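Local coordinates for protein monoacylglycerol lipase (Palaeococcus ferrophilus, PDB 6QE2) that hydrolyses monoacylglycerols, probably to a fatty acid and glycerol through the serine-nucleophile chemistry of the alpha/beta-hydrolase family, at residues P11-V16 against A39-Y44; G78-L83 against K103-V108; L197-A202 against I225-G230. All coordinates share one frame; numbering follows the deposited sequence. Where two conformers were deposited one is given.

Overall arrangement
Three contacts follow one another along the chain, each closing its own beta-alpha-beta unit, and none nests in or crosses another. Interaction 1 comes first, bringing strand 42-46 beside strand 15-19 after helix 30-38. Interaction 2 then closes a loop through helix 88-99, pairing strands 82-86 and 106-110, and interaction 3 does the same through helix 209-217 for strands 195-200 and 223-228. All six strands run parallel in one sheet. Trp15 O and Phe82 N, probably hydrogen-bonded, tie interaction 1 to interaction 2, while Val108 packs on Leu198 to join interactions 2 and 3; interactions 1 and 3 do not touch, their centres about 25 Å apart.

Interaction 1: residues P11-V16 against A39-Y44; sequences PERGWV and AGFGVY
Trp15 and Val16 pair in parallel with Gly42 and Val43, joining the two strands of a beta-alpha-beta unit in an alpha/beta-hydrolase sheet. Backbone hydrogen bonds make the ladder: Gly14 O accepts Gly42 N, Gly42 O accepts Val16 N at 2.9 Å, and Val16 O accepts Tyr44 N.

Two bonds from Arg13 reach the end of helix 30-38, which closes in a Schellman motif at Gly40. Arg13 N binds Gly40 O at 2.8 Å, and Arg13 NE makes a weak bond to Ala39 O, which lies at the edge of the guanidinium. The Arg13 chain, extended from CG to NE, carries NE to that carbonyl.

Apolar packing takes two forms. The Phe41 ring receives Arg13 CB over one face, off centre at 3.8 Å from the centroid, a CH-pi contact, and Val16 CG2 approaches CD2 of the same ring at 3.9 Å. Helix 242-256 also packs on Phe41, through Leu253 and Val254. The Trp15 indole, with Pro11 CB over one face, lies against the Gly42 backbone, where a CB would clash with CZ3 of the indole and sit tightly against Pro11 CB; a residue without CB is what lets the ring settle there. Trp15 CE3 comes to 3.4 Å from Gly42 C.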
loop_
_atom_site.group_PDB
_atom_site.type_symbol
_atom_site.label_atom_id
_atom_site.label_comp_id
_atom_site.label_asym_id
_atom_site.label_seq_id
_atom_site.Cartn_x
_atom_site.Cartn_y
_atom_site.Cartn_z
ATOM N N PRO A 11 -16.975 10.360 9.988
ATOM C CA PRO A 11 -16.537 10.792 8.647
ATOM C C PRO A 11 -17.083 12.166 8.281
ATOM O O PRO A 11 -17.722 12.358 7.241
ATOM C CB PRO A 11 -17.066 9.675 7.735
ATOM C CG PRO A 11 -18.398 9.293 8.445
ATOM C CD PRO A 11 -18.046 9.355 9.917
ATOM N N GLU A 12 -16.715 13.160 9.089
ATOM C CA GLU A 12 -17.153 14.524 8.803
ATOM C C GLU A 12 -16.622 15.031 7.466
ATOM O O GLU A 12 -17.363 15.673 6.712
ATOM C CB GLU A 12 -16.778 15.423 9.987
ATOM C CG GLU A 12 -17.606 14.970 11.278
ATOM C CD GLU A 12 -17.106 15.588 12.584
ATOM O OE1 GLU A 12 -15.953 16.069 12.618
ATOM O OE2 GLU A 12 -17.853 15.586 13.582
ATOM N N ARG A 13 -15.376 14.679 7.111
ATOM C CA ARG A 13 -14.736 15.032 5.841
ATOM C C ARG A 13 -14.752 13.898 4.827
ATOM O O ARG A 13 -14.181 14.036 3.744
ATOM C CB ARG A 13 -13.295 15.418 6.081
ATOM C CG ARG A 13 -13.095 16.631 6.888
ATOM C CD ARG A 13 -11.662 17.047 6.712
ATOM N NE ARG A 13 -11.477 18.360 7.261
ATOM C CZ ARG A 13 -11.577 19.484 6.572
ATOM N NH1 ARG A 13 -11.783 19.460 5.271
ATOM N NH2 ARG A 13 -11.431 20.644 7.204
ATOM N N GLY A 14 -15.425 12.824 5.135
ATOM C CA GLY A 14 -15.433 11.673 4.262
ATOM C C GLY A 14 -14.644 10.532 4.872
ATOM O O GLY A 14 -14.222 10.571 6.033
ATOM N N TRP A 15 -14.413 9.515 4.046
ATOM C CA TRP A 15 -13.764 8.285 4.460
ATOM C C TRP A 15 -12.400 8.137 3.801
ATOM O O TRP A 15 -12.189 8.560 2.662
ATOM C CB TRP A 15 -14.609 7.065 4.097
ATOM C CG TRP A 15 -15.780 6.875 4.999
ATOM C CD1 TRP A 15 -17.062 7.266 4.770
ATOM C CD2 TRP A 15 -15.767 6.254 6.286
ATOM N NE1 TRP A 15 -17.860 6.916 5.833
ATOM C CE2 TRP A 15 -17.087 6.294 6.780
ATOM C CE3 TRP A 15 -14.771 5.659 7.066
ATOM C CZ2 TRP A 15 -17.434 5.769 8.018
ATOM C CZ3 TRP A 15 -15.116 5.138 8.297
ATOM C CH2 TRP A 15 -16.439 5.201 8.764
ATOM N N VAL A 16 -11.506 7.460 4.502
ATOM C CA VAL A 16 -10.213 7.103 3.960
ATOM C C VAL A 16 -10.106 5.602 4.180
ATOM O O VAL A 16 -10.257 5.134 5.291
ATOM C CB VAL A 16 -9.032 7.787 4.653
ATOM C CG1 VAL A 16 -7.734 7.262 4.078
ATOM C CG2 VAL A 16 -9.090 9.282 4.464
ATOM N N ALA A 39 -8.490 15.081 12.352
ATOM C CA ALA A 39 -8.732 16.065 11.306
ATOM C C ALA A 39 -10.136 15.987 10.718
ATOM O O ALA A 39 -10.477 16.812 9.864
ATOM C CB ALA A 39 -7.700 15.913 10.186
ATOM N N GLY A 40 -10.949 15.018 11.134
ATOM C CA GLY A 40 -12.324 14.915 10.689
ATOM C C GLY A 40 -12.635 13.808 9.700
ATOM O O GLY A 40 -13.746 13.788 9.153
ATOM N N PHE A 41 -11.714 12.874 9.473
ATOM C CA PHE A 41 -11.967 11.754 8.579
ATOM C C PHE A 41 -12.355 10.515 9.371
ATOM O O PHE A 41 -11.868 10.280 10.480
ATOM C CB PHE A 41 -10.732 11.422 7.735
ATOM C CG PHE A 41 -10.371 12.481 6.751
ATOM C CD1 PHE A 41 -9.426 13.440 7.068
ATOM C CD2 PHE A 41 -10.979 12.528 5.509
ATOM C CE1 PHE A 41 -9.095 14.419 6.168
ATOM C CE2 PHE A 41 -10.638 13.512 4.600
ATOM C CZ PHE A 41 -9.703 14.455 4.934
ATOM N N GLY A 42 -13.238 9.718 8.786
ATOM C CA GLY A 42 -13.386 8.347 9.203
ATOM C C GLY A 42 -12.352 7.522 8.460
ATOM O O GLY A 42 -11.965 7.860 7.349
ATOM N N VAL A 43 -11.870 6.464 9.103
ATOM C CA VAL A 43 -10.909 5.554 8.486
ATOM C C VAL A 43 -11.509 4.160 8.508
ATOM O O VAL A 43 -11.970 3.695 9.557
ATOM C CB VAL A 43 -9.544 5.571 9.197
ATOM C CG1 VAL A 43 -8.591 4.560 8.539
ATOM C CG2 VAL A 43 -8.944 6.975 9.170
ATOM N N TYR A 44 -11.526 3.508 7.348
ATOM C CA TYR A 44 -11.980 2.129 7.221
ATOM C C TYR A 44 -10.735 1.279 7.040
ATOM O O TYR A 44 -10.033 1.407 6.031
ATOM C CB TYR A 44 -12.949 1.966 6.050
ATOM C CG TYR A 44 -13.740 0.671 6.062
ATOM C CD1 TYR A 44 -13.102 -0.560 5.968
ATOM C CD2 TYR A 44 -15.120 0.682 6.166
ATOM C CE1 TYR A 44 -13.818 -1.742 5.980
ATOM C CE2 TYR A 44 -15.845 -0.496 6.178
ATOM C CZ TYR A 44 -15.185 -1.704 6.079
ATOM O OH TYR A 44 -15.895 -2.882 6.084
#

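Interaction 2: residues G78-L83 against K103-V108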
loop_
_atom_site.group_PDB
_atom_site.type_symbol
_atom_site.label_atom_id
_atom_site.label_comp_id
_atom_site.label_asym_id
_atom_site.label_seq_id
_atom_site.Cartn_x
_atom_site.Cartn_y
_atom_site.Cartn_z
ATOM N N GLY A 78 -21.368 3.558 0.781
ATOM C CA GLY A 78 -22.364 4.287 0.018
ATOM C C GLY A 78 -21.874 5.620 -0.507
ATOM O O GLY A 78 -22.659 6.437 -0.976
ATOM N N GLU A 79 -20.540 5.855 -0.479
ATOM C CA GLU A 79 -19.995 7.114 -0.964
ATOM C C GLU A 79 -18.568 6.865 -1.417
ATOM O O GLU A 79 -18.003 5.810 -1.125
ATOM C CB GLU A 79 -20.067 8.196 0.115
ATOM C CG GLU A 79 -19.264 7.890 1.331
ATOM C CD GLU A 79 -19.417 8.981 2.386
ATOM O OE1 GLU A 79 -20.485 9.038 3.018
ATOM O OE2 GLU A 79 -18.454 9.794 2.578
ATOM N N LYS A 80 -18.024 7.842 -2.171
ATOM C CA LYS A 80 -16.664 7.745 -2.734
ATOM C C LYS A 80 -15.652 8.040 -1.639
ATOM O O LYS A 80 -15.719 9.121 -1.031
ATOM C CB LYS A 80 -16.486 8.728 -3.897
ATOM C CG LYS A 80 -17.333 8.374 -5.105
ATOM C CD LYS A 80 -17.239 9.361 -6.251
ATOM C CE LYS A 80 -18.149 8.889 -7.394
ATOM N NZ LYS A 80 -17.855 9.548 -8.682
ATOM N N PRO A 81 -14.707 7.123 -1.335
ATOM C CA PRO A 81 -13.676 7.427 -0.335
ATOM C C PRO A 81 -12.381 7.889 -0.935
ATOM O O PRO A 81 -12.192 7.824 -2.156
ATOM C CB PRO A 81 -13.481 6.087 0.371
ATOM C CG PRO A 81 -13.600 5.111 -0.825
ATOM C CD PRO A 81 -14.597 5.716 -1.806
ATOM N N PHE A 82 -11.506 8.402 -0.084
ATOM C CA PHE A 82 -10.094 8.449 -0.429
ATOM C C PHE A 82 -9.463 7.093 -0.138
ATOM O O PHE A 82 -9.907 6.364 0.748
ATOM C CB PHE A 82 -9.373 9.533 0.372
ATOM C CG PHE A 82 -9.759 10.933 -0.011
ATOM C CD1 PHE A 82 -10.759 11.601 0.676
ATOM C CD2 PHE A 82 -9.118 11.580 -1.052
ATOM C CE1 PHE A 82 -11.108 12.897 0.326
ATOM C CE2 PHE A 82 -9.463 12.869 -1.403
ATOM C CZ PHE A 82 -10.463 13.525 -0.713
ATOM N N LEU A 83 -8.409 6.759 -0.884
ATOM C CA LEU A 83 -7.623 5.560 -0.624
ATOM C C LEU A 83 -6.229 5.935 -0.137
ATOM O O LEU A 83 -5.604 6.854 -0.671
ATOM C CB LEU A 83 -7.490 4.694 -1.881
ATOM C CG LEU A 83 -8.758 4.260 -2.608
ATOM C CD1 LEU A 83 -8.378 3.393 -3.800
ATOM C CD2 LEU A 83 -9.665 3.502 -1.668
ATOM N N LYS A 103 -14.759 5.803 -8.888
ATOM C CA LYS A 103 -15.266 5.420 -7.577
ATOM C C LYS A 103 -14.581 6.017 -6.344
ATOM O O LYS A 103 -15.010 5.767 -5.232
ATOM C CB LYS A 103 -15.271 3.897 -7.462
ATOM C CG LYS A 103 -16.271 3.219 -8.371
ATOM C CD LYS A 103 -16.231 1.708 -8.215
ATOM C CE LYS A 103 -16.806 1.245 -6.888
ATOM N NZ LYS A 103 -18.257 1.566 -6.791
ATOM N N ILE A 104 -13.536 6.806 -6.533
ATOM C CA ILE A 104 -12.816 7.368 -5.402
ATOM C C ILE A 104 -12.599 8.871 -5.514
ATOM O O ILE A 104 -12.671 9.421 -6.591
ATOM C CB ILE A 104 -11.439 6.696 -5.245
ATOM C CG1 ILE A 104 -10.601 6.926 -6.497
ATOM C CG2 ILE A 104 -11.592 5.210 -4.983
ATOM C CD1 ILE A 104 -9.168 6.472 -6.367
ATOM N N MET A 105 -12.344 9.516 -4.382
ATOM C CA MET A 105 -12.076 10.947 -4.339
ATOM C C MET A 105 -10.618 11.281 -4.605
ATOM O O MET A 105 -10.306 12.428 -4.943
ATOM C CB MET A 105 -12.459 11.524 -2.972
ATOM C CG MET A 105 -13.933 11.449 -2.636
ATOM S SD MET A 105 -14.911 12.320 -3.865
ATOM C CE MET A 105 -14.362 14.000 -3.598
ATOM N N GLY A 106 -9.731 10.309 -4.469
ATOM C CA GLY A 106 -8.304 10.542 -4.557
ATOM C C GLY A 106 -7.553 9.362 -3.994
ATOM O O GLY A 106 -8.104 8.507 -3.298
ATOM N N VAL A 107 -6.264 9.300 -4.316
ATOM C CA VAL A 107 -5.441 8.166 -3.912
ATOM C C VAL A 107 -4.097 8.668 -3.400
ATOM O O VAL A 107 -3.449 9.506 -4.038
ATOM C CB VAL A 107 -5.263 7.144 -5.057
ATOM C CG1 VAL A 107 -4.731 7.801 -6.333
ATOM C CG2 VAL A 107 -4.362 6.017 -4.614
ATOM N N VAL A 108 -3.703 8.182 -2.224
ATOM C CA VAL A 108 -2.410 8.471 -1.614
ATOM C C VAL A 108 -1.655 7.154 -1.554
ATOM O O VAL A 108 -2.156 6.175 -0.983
ATOM C CB VAL A 108 -2.552 9.067 -0.207
ATOM C CG1 VAL A 108 -1.177 9.362 0.382
ATOM C CG2 VAL A 108 -3.442 10.310 -0.219
#
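Leu83 and Val107 sit side by side in a parallel strand pairing, the closing contact of the beta-alpha-beta unit that runs through helix 88-99, within the central part of the sheet. Three nearly straight hydrogen bonds hold the backbones. Met105 N reaches Pro81 O at 2.8 Å, coming from above the carbonyl plane, whereas Leu83 N bonds to Gly106 O at 3.0 Å and Val108 N to Leu83 O at 2.8 Å.

Where Phe82 points, Met105 CB sits squarely over the centre of its ring, 3.6 Å from the centroid, in a CH-pi contact. Gly106 leaves room for that ring, since a CB there would press on Phe82 CD2. Met105 CG, anti to the carbonyl carbon (chi1 -64°), comes to 3.3 Å from Lys80 O. On the face that carries Leu83 and Val107, Leu83 meets Ile104 at about a right angle, with Leu83 CG 3.8 Å from Ile104 CG2.

In the conformer modelled here, Lys80 NZ bonds to Asp102 O, just before the second segment. Helix 242-256 covers Phe82 through Trp252, Leu253 and His256, while helix 88-99 lies on Leu83 and Val107 through Val93; strands 15-19 and 195-200 flank the pair.

Interaction 3: residues L197-A202 against I225-G230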
loop_
_atom_site.group_PDB
_atom_site.type_symbol
_atom_site.label_atom_id
_atom_site.label_comp_id
_atom_site.label_asym_id
_atom_site.label_seq_id
_atom_site.Cartn_x
_atom_site.Cartn_y
_atom_site.Cartn_z
ATOM N N LEU A 197 1.906 10.746 -4.308
ATOM C CA LEU A 197 2.898 9.698 -4.123
ATOM C C LEU A 197 3.954 10.177 -3.134
ATOM O O LEU A 197 4.438 11.306 -3.240
ATOM C CB LEU A 197 3.561 9.350 -5.462
ATOM C CG LEU A 197 2.603 9.015 -6.607
ATOM C CD1 LEU A 197 3.386 8.847 -7.900
ATOM C CD2 LEU A 197 1.826 7.740 -6.302
ATOM N N LEU A 198 4.325 9.312 -2.188
ATOM C CA LEU A 198 5.327 9.636 -1.177
ATOM C C LEU A 198 6.407 8.563 -1.189
ATOM O O LEU A 198 6.097 7.373 -1.061
ATOM C CB LEU A 198 4.709 9.731 0.224
ATOM C CG LEU A 198 3.487 10.625 0.408
ATOM C CD1 LEU A 198 2.305 9.751 0.760
ATOM C CD2 LEU A 198 3.718 11.656 1.495
ATOM N N VAL A 199 7.670 8.973 -1.345
ATOM C CA VAL A 199 8.778 8.028 -1.432
ATOM C C VAL A 199 9.953 8.494 -0.583
ATOM O O VAL A 199 10.162 9.693 -0.376
ATOM C CB VAL A 199 9.239 7.815 -2.893
ATOM C CG1 VAL A 199 8.123 7.197 -3.716
ATOM C CG2 VAL A 199 9.688 9.134 -3.504
ATOM N N GLY A 200 10.705 7.525 -0.067
ATOM C CA GLY A 200 12.002 7.785 0.544
ATOM C C GLY A 200 13.105 7.544 -0.470
ATOM O O GLY A 200 13.095 6.540 -1.182
ATOM N N THR A 201 14.074 8.472 -0.525
ATOM C CA THR A 201 15.068 8.403 -1.592
ATOM C C THR A 201 16.032 7.235 -1.436
ATOM O O THR A 201 16.640 6.820 -2.427
ATOM C CB THR A 201 15.886 9.698 -1.676
ATOM O OG1 THR A 201 16.634 9.874 -0.467
ATOM C CG2 THR A 201 14.984 10.900 -1.903
ATOM N N ALA A 202 16.179 6.688 -0.230
ATOM C CA ALA A 202 17.096 5.582 0.006
ATOM C C ALA A 202 16.385 4.239 0.041
ATOM O O ALA A 202 16.985 3.236 0.447
ATOM C CB ALA A 202 17.861 5.803 1.312
ATOM N N ILE A 225 4.142 14.417 -6.223
ATOM C CA ILE A 225 5.098 13.448 -5.703
ATOM C C ILE A 225 5.987 14.147 -4.684
ATOM O O ILE A 225 6.492 15.247 -4.939
ATOM C CB ILE A 225 5.924 12.790 -6.826
ATOM C CG1 ILE A 225 6.918 11.792 -6.233
ATOM C CG2 ILE A 225 6.634 13.846 -7.685
ATOM C CD1 ILE A 225 7.519 10.850 -7.265
ATOM N N MET A 226 6.129 13.540 -3.510
ATOM C CA MET A 226 6.938 14.081 -2.429
ATOM C C MET A 226 8.040 13.101 -2.069
ATOM O O MET A 226 7.761 11.938 -1.766
ATOM C CB MET A 226 6.087 14.376 -1.195
ATOM C CG MET A 226 4.987 15.371 -1.452
ATOM S SD MET A 226 4.123 15.732 0.080
ATOM C CE MET A 226 5.426 16.546 0.996
ATOM N N GLU A 227 9.281 13.580 -2.077
ATOM C CA GLU A 227 10.429 12.764 -1.721
ATOM C C GLU A 227 10.939 13.150 -0.340
ATOM O O GLU A 227 10.909 14.319 0.053
ATOM C CB GLU A 227 11.548 12.926 -2.757
ATOM C CG GLU A 227 11.069 12.683 -4.174
ATOM C CD GLU A 227 12.180 12.247 -5.097
ATOM O OE1 GLU A 227 13.295 12.002 -4.595
ATOM O OE2 GLU A 227 11.938 12.168 -6.318
ATOM N N PHE A 228 11.428 12.155 0.388
ATOM C CA PHE A 228 11.943 12.343 1.741
ATOM C C PHE A 228 13.393 11.872 1.736
ATOM O O PHE A 228 13.671 10.668 1.782
ATOM C CB PHE A 228 11.078 11.607 2.752
ATOM C CG PHE A 228 9.671 12.129 2.806
ATOM C CD1 PHE A 228 8.724 11.704 1.886
ATOM C CD2 PHE A 228 9.307 13.079 3.749
ATOM C CE1 PHE A 228 7.437 12.204 1.912
ATOM C CE2 PHE A 228 8.020 13.577 3.786
ATOM C CZ PHE A 228 7.083 13.136 2.867
ATOM N N LYS A 229 14.309 12.834 1.674
ATOM C CA LYS A 229 15.713 12.544 1.418
ATOM C C LYS A 229 16.306 11.676 2.520
ATOM O O LYS A 229 16.273 12.040 3.701
ATOM C CB LYS A 229 16.489 13.851 1.293
ATOM C CG LYS A 229 17.972 13.663 1.003
ATOM C CD LYS A 229 18.671 15.004 0.883
ATOM C CE LYS A 229 20.152 14.823 0.593
ATOM N NZ LYS A 229 20.368 14.051 -0.659
ATOM N N GLY A 230 16.834 10.519 2.131
ATOM C CA GLY A 230 17.484 9.611 3.043
ATOM C C GLY A 230 16.591 8.561 3.668
ATOM O O GLY A 230 17.105 7.580 4.211
#
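The Phe228 ring meets Leu198 and Val199 with its edge, near its own plane: Val199 O lies 3.4 Å from CD1, and Leu198 CD2 lies 3.8 Å from CE1. Phe228, which Leu198 lies alongside, is two residues on from Met226, the register partner of Leu198. The two strands belong to the beta-alpha-beta unit formed with helix 209-217, at one margin of the alpha/beta-hydrolase sheet. The other flat group, the Glu227 carboxylate, sets OE1 3.4 Å from Thr201 CG2, while OE2 forms a salt bridge with Arg212 of that helix. Glu227 CG packs beside Val199 CG2 at 3.9 Å.

Backbone bonds zip the strands from Met226 N to Leu197 O, through Val199 N to Met226 O and Phe228 N to Val199 O, up to Thr201 N on Phe228 O. Just beyond the two segments come Asp203 and His233, probable members of a catalytic triad with Ser87.

Beyond the strands, the Thr201 side chain supplies a further bond between the segments. Chi1 of 64° puts Thr201 OG1 between the backbone N and the carbonyl carbon, and it accepts Gly230 N at 2.7 Å in an almost perfectly straight bond, 178° at the hydrogen. Replacing Thr201 by an alanine would probably leave Gly230 N without this acceptor and, with CG2 gone, open a gap beside Glu227 OE1. Next along, Ala202 CB rests 3.5 Å from Gly230 O.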